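Local coordinates for brain-specific angiogenesis inhibitor 1-associated protein 2-like protein 2 (Mus musculus, PDB 3OK8), which binds phosphoinositides through its I-BAR (IMD) domain and induces planar or gently curved membrane structures, at residues M15-S20 against R176-E181. Sequence-based numbering, arbitrary orientation.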
loop_
_atom_site.group_PDB
_atom_site.type_symbol
_atom_site.label_atom_id
_atom_site.label_comp_id
_atom_site.label_asym_id
_atom_site.label_seq_id
_atom_site.Cartn_x
_atom_site.Cartn_y
_atom_site.Cartn_z
ATOM N N MET A 15 37.986 -20.577 -0.271
ATOM C CA MET A 15 37.052 -21.412 0.466
ATOM C C MET A 15 36.083 -20.569 1.285
ATOM O O MET A 15 34.915 -20.912 1.418
ATOM C CB MET A 15 37.815 -22.387 1.361
ATOM C CG MET A 15 38.313 -23.607 0.607
ATOM S SD MET A 15 36.941 -24.703 0.195
ATOM C CE MET A 15 37.365 -25.169 -1.469
ATOM N N ALA A 16 36.582 -19.459 1.816
ATOM C CA ALA A 16 35.766 -18.515 2.564
ATOM C C ALA A 16 34.647 -17.937 1.696
ATOM O O ALA A 16 33.583 -17.585 2.197
ATOM C CB ALA A 16 36.634 -17.400 3.102
ATOM N N ILE A 17 34.906 -17.839 0.397
ATOM C CA ILE A 17 33.964 -17.268 -0.551
ATOM C C ILE A 17 32.865 -18.246 -0.946
ATOM O O ILE A 17 31.683 -17.900 -0.924
ATOM C CB ILE A 17 34.670 -16.781 -1.808
ATOM C CG1 ILE A 17 35.516 -15.553 -1.481
ATOM C CG2 ILE A 17 33.642 -16.482 -2.901
ATOM C CD1 ILE A 17 36.377 -15.076 -2.637
ATOM N N TYR A 18 33.252 -19.459 -1.319
ATOM C CA TYR A 18 32.284 -20.526 -1.537
ATOM C C TYR A 18 31.433 -20.779 -0.298
ATOM O O TYR A 18 30.249 -21.107 -0.402
ATOM C CB TYR A 18 32.987 -21.817 -1.955
ATOM C CG TYR A 18 33.433 -21.770 -3.386
ATOM C CD1 TYR A 18 32.497 -21.682 -4.410
ATOM C CD2 TYR A 18 34.787 -21.789 -3.725
ATOM C CE1 TYR A 18 32.889 -21.622 -5.726
ATOM C CE2 TYR A 18 35.188 -21.730 -5.046
ATOM C CZ TYR A 18 34.233 -21.650 -6.038
ATOM O OH TYR A 18 34.597 -21.580 -7.352
ATOM N N LYS A 19 32.035 -20.634 0.878
ATOM C CA LYS A 19 31.283 -20.824 2.111
ATOM C C LYS A 19 30.366 -19.643 2.419
ATOM O O LYS A 19 29.335 -19.825 3.057
ATOM C CB LYS A 19 32.190 -21.143 3.297
ATOM C CG LYS A 19 32.532 -22.631 3.431
ATOM C CD LYS A 19 33.519 -23.097 2.347
ATOM C CE LYS A 19 33.573 -24.616 2.227
ATOM N NZ LYS A 19 34.253 -25.251 3.396
ATOM N N SER A 20 30.731 -18.443 1.971
ATOM C CA SER A 20 29.841 -17.289 2.124
ATOM C C SER A 20 28.596 -17.491 1.279
ATOM O O SER A 20 27.483 -17.162 1.687
ATOM C CB SER A 20 30.527 -15.993 1.693
ATOM O OG SER A 20 31.250 -15.403 2.752
ATOM N N ARG A 176 39.714 -15.587 -8.323
ATOM C CA ARG A 176 39.030 -14.615 -9.164
ATOM C C ARG A 176 37.670 -15.153 -9.623
ATOM O O ARG A 176 36.658 -14.462 -9.533
ATOM C CB ARG A 176 39.908 -14.254 -10.361
ATOM C CG ARG A 176 39.181 -13.574 -11.492
ATOM C CD ARG A 176 39.877 -13.838 -12.830
ATOM N NE ARG A 176 38.973 -13.616 -13.959
ATOM C CZ ARG A 176 37.941 -14.404 -14.260
ATOM N NH1 ARG A 176 37.171 -14.122 -15.303
ATOM N NH2 ARG A 176 37.671 -15.471 -13.520
ATOM N N ALA A 177 37.640 -16.395 -10.091
ATOM C CA ALA A 177 36.385 -16.991 -10.536
ATOM C C ALA A 177 35.357 -17.137 -9.398
ATOM O O ALA A 177 34.150 -17.007 -9.619
ATOM C CB ALA A 177 36.642 -18.322 -11.211
ATOM N N ALA A 178 35.832 -17.393 -8.184
ATOM C CA ALA A 178 34.940 -17.523 -7.034
ATOM C C ALA A 178 34.399 -16.168 -6.585
ATOM O O ALA A 178 33.222 -16.054 -6.214
ATOM C CB ALA A 178 35.640 -18.223 -5.887
ATOM N N GLU A 179 35.268 -15.156 -6.595
ATOM C CA GLU A 179 34.861 -13.775 -6.344
ATOM C C GLU A 179 33.779 -13.361 -7.321
ATOM O O GLU A 179 32.787 -12.723 -6.946
ATOM C CB GLU A 179 36.040 -12.818 -6.532
ATOM C CG GLU A 179 36.930 -12.624 -5.320
ATOM C CD GLU A 179 38.135 -11.735 -5.629
ATOM O OE1 GLU A 179 38.644 -11.783 -6.780
ATOM O OE2 GLU A 179 38.575 -10.990 -4.725
ATOM N N LEU A 180 33.999 -13.700 -8.587
ATOM C CA LEU A 180 33.079 -13.336 -9.648
ATOM C C LEU A 180 31.679 -13.900 -9.392
ATOM O O LEU A 180 30.696 -13.167 -9.455
ATOM C CB LEU A 180 33.608 -13.798 -11.003
ATOM C CG LEU A 180 32.922 -13.229 -12.247
ATOM C CD1 LEU A 180 32.737 -11.718 -12.156
ATOM C CD2 LEU A 180 33.718 -13.583 -13.488
ATOM N N GLU A 181 31.607 -15.201 -9.113
ATOM C CA GLU A 181 30.355 -15.881 -8.798
ATOM C C GLU A 181 29.605 -15.194 -7.663
ATOM O O GLU A 181 28.378 -15.051 -7.700
ATOM C CB GLU A 181 30.637 -17.333 -8.408
ATOM C CG GLU A 181 31.137 -18.186 -9.559
ATOM C CD GLU A 181 30.129 -18.302 -10.693
ATOM O OE1 GLU A 181 30.478 -17.920 -11.831
ATOM O OE2 GLU A 181 28.994 -18.776 -10.454
#
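Ala178 points its methyl group at helix 5-66 and meets two side chains there, Ile17 and Tyr18, which are neighbours in sequence. The ring of Tyr18 reaches it with the hydroxyl end: Tyr18 CE2 lies 3.6 Å from Ala178 CB and CZ 3.7 Å away, the methyl standing obliquely to the ring. CG of Tyr18 lies beside the backbone N (chi1 -76°), anti to the carbonyl carbon, and the ring reaches across although the CB does not itself aim at the other helix. A long, flat side chain suits this place, since its carbons supply an apolar surface while its OH, near the same methyl, hydrogen-bonds to Ser120 of helix 71-147.

Ile17 does point at helix 153-217, and its beta-branched side chain suits the place by offering two arms. Ile17 CG2 sits against the backbone, 3.4 Å from Ala178 O and 4.0 Å from Ala178 CB. The other arm runs out straight, CD1 anti to CA (chi2 174°), so that Ile17 CD1 lies 3.7 Å from Glu179 CG. Here the two chains meet at a slant, the glutamate contributing its CG methylene. Although the CB of Glu179 is directed away from helix 5-66, glutamate fits because it pairs this apolar stem with a carboxylate that reaches the second subunit, where OE2 hydrogen-bonds to Ser68.

The segment axes are 9.3 Å apart and only 22° from parallel, as expected for the first and third helices of the three-helix IMD bundle. The small alanine is consistent with so near an approach of the tyrosine ring to the helix. Between these segments the contact rests mainly on van der Waals packing, without hydrogen bonds, while the polar ends of Tyr18 and Glu179 tie it to the middle helix and to the dimer partner, respectively.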